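Local atomic coordinates of conserved exported protein (Bacteroides fragilis, PDB entry 3CLW), a protein that is of unknown function but probably hydrolyses O-glycosidic bonds with a TIM-barrel domain of the glycoside hydrolase family 30 type. Residues W354-A359 with E364-Q369. Residues are numbered along the deposited sequence; the frame is centred on the assembly and turned at random.
Sequences WQWWTA and EDVPIQ
P367 sits over one face of the W356 indole in a CH-pi contact. P367 CG stands 3.6 Å from the centroid of the five-membered ring and only 11° off its normal, while P367 CD rests 3.5 Å from W356 CD2 near the fusion of the two rings. The CB of W356 points toward 364-369, and a chi1 of -80° sets CG beside the backbone N, anti to the carbonyl carbon, leaving the indole face against P367. On the opposite face W354 CZ3 lies 3.4 Å above the W356 plane, displaced toward the rim of the W356 ring, so both faces of the indole have a neighbour, P367 over the centre and the edge of W354 off to the rim. Its rotation is further fixed at the nitrogen edge, where NE1 hydrogen-bonds to OG1 of T396.

Beyond the pyrrole part, the benzo end of W356 reaches the backbone of V366, with CZ3 3.7 Å from V366 CA. The valine side chain crosses the indole obliquely and touches it through CG1, 4.0 Å from W356 CE3; on another side it meets the T358 carbonyl, V366 CG1 lying 3.1 Å from T358 O. Close by, a single backbone hydrogen bond joins the segments: I368 N donates to A359 O over 3.1 Å. The donor sits nearly in line with the C=O bond, although the hydrogen bond is bent at the hydrogen, with an N-H...O angle of 142°.

This buried contact links the end of barrel strand 353-356, which runs parallel to 6-25 and 307-310, to the start of strand 368-371 in a small three-stranded sheet. V338 of helix 328-347 and M392 of helix 391-400 also touch W356, and L393 of the latter helix packs against both P367 and I368.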
ATOM      1  N   TRP A 354      -2.129   4.413  -2.586  1.00 33.83           N
ATOM      2  CA  TRP A 354      -2.645   3.033  -2.519  1.00 33.59           C
ATOM      3  C   TRP A 354      -1.446   2.086  -2.423  1.00 33.98           C
ATOM      4  O   TRP A 354      -0.536   2.164  -3.250  1.00 34.10           O
ATOM      5  CB  TRP A 354      -3.532   2.696  -3.734  1.00 32.84           C
ATOM      6  CG  TRP A 354      -4.360   1.497  -3.460  1.00 33.09           C
ATOM      7  CD1 TRP A 354      -5.622   1.473  -2.919  1.00 32.87           C
ATOM      8  CD2 TRP A 354      -3.971   0.121  -3.639  1.00 31.98           C
ATOM      9  NE1 TRP A 354      -6.043   0.174  -2.774  1.00 32.86           N
ATOM     10  CE2 TRP A 354      -5.045  -0.676  -3.190  1.00 32.54           C
ATOM     11  CE3 TRP A 354      -2.807  -0.513  -4.121  1.00 31.71           C
ATOM     12  CZ2 TRP A 354      -5.009  -2.084  -3.231  1.00 31.41           C
ATOM     13  CZ3 TRP A 354      -2.762  -1.902  -4.146  1.00 31.62           C
ATOM     14  CH2 TRP A 354      -3.869  -2.672  -3.713  1.00 33.43           C
ATOM     15  N   GLN A 355      -1.428   1.218  -1.411  1.00 33.23           N
ATOM     16  CA  GLN A 355      -0.227   0.422  -1.121  1.00 33.03           C
ATOM     17  C   GLN A 355      -0.533  -1.068  -0.961  1.00 33.48           C
ATOM     18  O   GLN A 355      -1.424  -1.460  -0.194  1.00 34.14           O
ATOM     19  CB  GLN A 355       0.492   0.964   0.120  1.00 32.73           C
ATOM     20  CG  GLN A 355       0.505   2.517   0.192  1.00 33.04           C
ATOM     21  CD  GLN A 355       1.425   3.056   1.246  1.00 32.09           C
ATOM     22  OE1 GLN A 355       1.320   2.667   2.410  1.00 34.02           O
ATOM     23  NE2 GLN A 355       2.333   3.955   0.862  1.00 27.29           N
ATOM     24  N   TRP A 356       0.176  -1.881  -1.731  1.00 32.62           N
ATOM     25  CA  TRP A 356       0.146  -3.338  -1.570  1.00 32.71           C
ATOM     26  C   TRP A 356       0.767  -3.763  -0.250  1.00 32.12           C
ATOM     27  O   TRP A 356       1.573  -3.033   0.317  1.00 32.16           O
ATOM     28  CB  TRP A 356       0.960  -4.022  -2.707  1.00 31.53           C
ATOM     29  CG  TRP A 356       0.223  -4.134  -3.955  1.00 31.19           C
ATOM     30  CD1 TRP A 356       0.351  -3.340  -5.070  1.00 32.37           C
ATOM     31  CD2 TRP A 356      -0.781  -5.102  -4.263  1.00 31.34           C
ATOM     32  NE1 TRP A 356      -0.509  -3.772  -6.054  1.00 32.82           N
ATOM     33  CE2 TRP A 356      -1.218  -4.846  -5.584  1.00 30.61           C
ATOM     34  CE3 TRP A 356      -1.364  -6.165  -3.545  1.00 30.98           C
ATOM     35  CZ2 TRP A 356      -2.216  -5.605  -6.198  1.00 33.09           C
ATOM     36  CZ3 TRP A 356      -2.356  -6.918  -4.155  1.00 32.12           C
ATOM     37  CH2 TRP A 356      -2.761  -6.649  -5.470  1.00 32.29           C
ATOM     38  N   TRP A 357       0.401  -4.955   0.208  1.00 31.81           N
ATOM     39  CA  TRP A 357       1.196  -5.700   1.165  1.00 32.28           C
ATOM     40  C   TRP A 357       2.456  -6.218   0.401  1.00 32.89           C
ATOM     41  O   TRP A 357       3.000  -5.516  -0.486  1.00 32.85           O
ATOM     42  CB  TRP A 357       0.299  -6.802   1.802  1.00 32.75           C
ATOM     43  CG  TRP A 357       0.929  -7.794   2.746  1.00 33.47           C
ATOM     44  CD1 TRP A 357       0.775  -9.149   2.699  1.00 35.01           C
ATOM     45  CD2 TRP A 357       1.825  -7.537   3.849  1.00 33.77           C
ATOM     46  NE1 TRP A 357       1.498  -9.749   3.696  1.00 33.69           N
ATOM     47  CE2 TRP A 357       2.162  -8.788   4.411  1.00 34.26           C
ATOM     48  CE3 TRP A 357       2.397  -6.377   4.394  1.00 34.72           C
ATOM     49  CZ2 TRP A 357       3.028  -8.921   5.506  1.00 32.72           C
ATOM     50  CZ3 TRP A 357       3.253  -6.505   5.484  1.00 34.58           C
ATOM     51  CH2 TRP A 357       3.563  -7.774   6.027  1.00 33.64           C
ATOM     52  N   THR A 358       2.956  -7.393   0.727  1.00 32.71           N
ATOM     53  CA  THR A 358       4.190  -7.880   0.084  1.00 33.76           C
ATOM     54  C   THR A 358       4.113  -7.826  -1.470  1.00 34.09           C
ATOM     55  O   THR A 358       3.151  -8.305  -2.061  1.00 34.43           O
ATOM     56  CB  THR A 358       4.493  -9.300   0.508  1.00 33.56           C
ATOM     57  OG1 THR A 358       3.384 -10.125   0.132  1.00 35.30           O
ATOM     58  CG2 THR A 358       4.711  -9.413   2.053  1.00 33.03           C
ATOM     59  N   ALA A 359       5.112  -7.216  -2.110  1.00 33.95           N
ATOM     60  CA  ALA A 359       5.238  -7.216  -3.576  1.00 34.37           C
ATOM     61  C   ALA A 359       5.305  -8.655  -4.179  1.00 34.64           C
ATOM     62  O   ALA A 359       4.849  -8.898  -5.300  1.00 34.58           O
ATOM     63  CB  ALA A 359       6.460  -6.428  -3.966  1.00 33.94           C
ATOM     64  N   GLU A 364      -1.242 -16.453  -5.490  1.00 39.16           N
ATOM     65  CA  GLU A 364      -1.655 -15.493  -6.524  1.00 39.79           C
ATOM     66  C   GLU A 364      -2.499 -14.399  -5.866  1.00 39.90           C
ATOM     67  O   GLU A 364      -3.715 -14.306  -6.084  1.00 39.88           O
ATOM     68  CB  GLU A 364      -2.402 -16.161  -7.696  1.00 39.55           C
ATOM     69  CG  GLU A 364      -2.311 -15.359  -9.030  1.00 40.43           C
ATOM     70  CD  GLU A 364      -3.267 -15.857 -10.159  1.00 41.34           C
ATOM     71  OE1 GLU A 364      -3.927 -16.909 -10.022  1.00 42.99           O
ATOM     72  OE2 GLU A 364      -3.373 -15.174 -11.191  1.00 41.44           O
ATOM     73  N   ASP A 365      -1.851 -13.575  -5.045  1.00 39.75           N
ATOM     74  CA  ASP A 365      -2.583 -12.638  -4.180  1.00 39.74           C
ATOM     75  C   ASP A 365      -1.953 -11.244  -4.117  1.00 39.44           C
ATOM     76  O   ASP A 365      -2.427 -10.397  -3.398  1.00 39.39           O
ATOM     77  CB  ASP A 365      -2.721 -13.233  -2.788  1.00 39.75           C
ATOM     78  CG  ASP A 365      -1.444 -13.918  -2.320  1.00 41.50           C
ATOM     79  OD1 ASP A 365      -0.337 -13.458  -2.635  1.00 41.60           O
ATOM     80  OD2 ASP A 365      -1.543 -14.959  -1.643  1.00 46.96           O
ATOM     81  N   VAL A 366      -0.900 -11.023  -4.905  1.00 38.81           N
ATOM     82  CA  VAL A 366      -0.163  -9.751  -4.982  1.00 38.33           C
ATOM     83  C   VAL A 366       0.402  -9.663  -6.424  1.00 37.53           C
ATOM     84  O   VAL A 366       0.068 -10.514  -7.241  1.00 37.13           O
ATOM     85  CB  VAL A 366       0.953  -9.642  -3.917  1.00 37.73           C
ATOM     86  CG1 VAL A 366       0.373  -9.639  -2.476  1.00 38.68           C
ATOM     87  CG2 VAL A 366       1.986 -10.733  -4.096  1.00 38.15           C
ATOM     88  N   PRO A 367       1.135  -8.585  -6.759  1.00 37.21           N
ATOM     89  CA  PRO A 367       1.738  -8.392  -8.100  1.00 37.00           C
ATOM     90  C   PRO A 367       2.633  -9.530  -8.636  1.00 36.76           C
ATOM     91  O   PRO A 367       2.527  -9.883  -9.803  1.00 37.14           O
ATOM     92  CB  PRO A 367       2.552  -7.115  -7.934  1.00 35.51           C
ATOM     93  CG  PRO A 367       1.811  -6.387  -6.859  1.00 37.61           C
ATOM     94  CD  PRO A 367       1.362  -7.412  -5.894  1.00 36.66           C
ATOM     95  N   ILE A 368       3.528 -10.055  -7.811  1.00 36.81           N
ATOM     96  CA  ILE A 368       4.504 -11.040  -8.262  1.00 37.06           C
ATOM     97  C   ILE A 368       4.319 -12.328  -7.481  1.00 37.29           C
ATOM     98  O   ILE A 368       4.334 -12.333  -6.241  1.00 36.71           O
ATOM     99  CB  ILE A 368       5.990 -10.558  -8.134  1.00 36.73           C
ATOM    100  CG1 ILE A 368       6.292  -9.422  -9.111  1.00 37.79           C
ATOM    101  CG2 ILE A 368       6.979 -11.720  -8.418  1.00 36.84           C
ATOM    102  CD1 ILE A 368       7.571  -8.578  -8.734  1.00 36.54           C
ATOM    103  N   GLN A 369       4.116 -13.410  -8.229  1.00 37.90           N
ATOM    104  CA  GLN A 369       4.093 -14.747  -7.675  1.00 37.82           C
ATOM    105  C   GLN A 369       5.428 -15.453  -7.957  1.00 37.56           C
ATOM    106  O   GLN A 369       5.953 -15.401  -9.053  1.00 37.94           O
ATOM    107  CB  GLN A 369       2.924 -15.549  -8.225  1.00 38.11           C
ATOM    108  CG  GLN A 369       2.955 -17.005  -7.776  1.00 36.76           C
ATOM    109  CD  GLN A 369       1.680 -17.719  -8.074  1.00 38.27           C
ATOM    110  OE1 GLN A 369       1.038 -17.472  -9.092  1.00 41.97           O
ATOM    111  NE2 GLN A 369       1.294 -18.615  -7.189  1.00 39.08           N
TER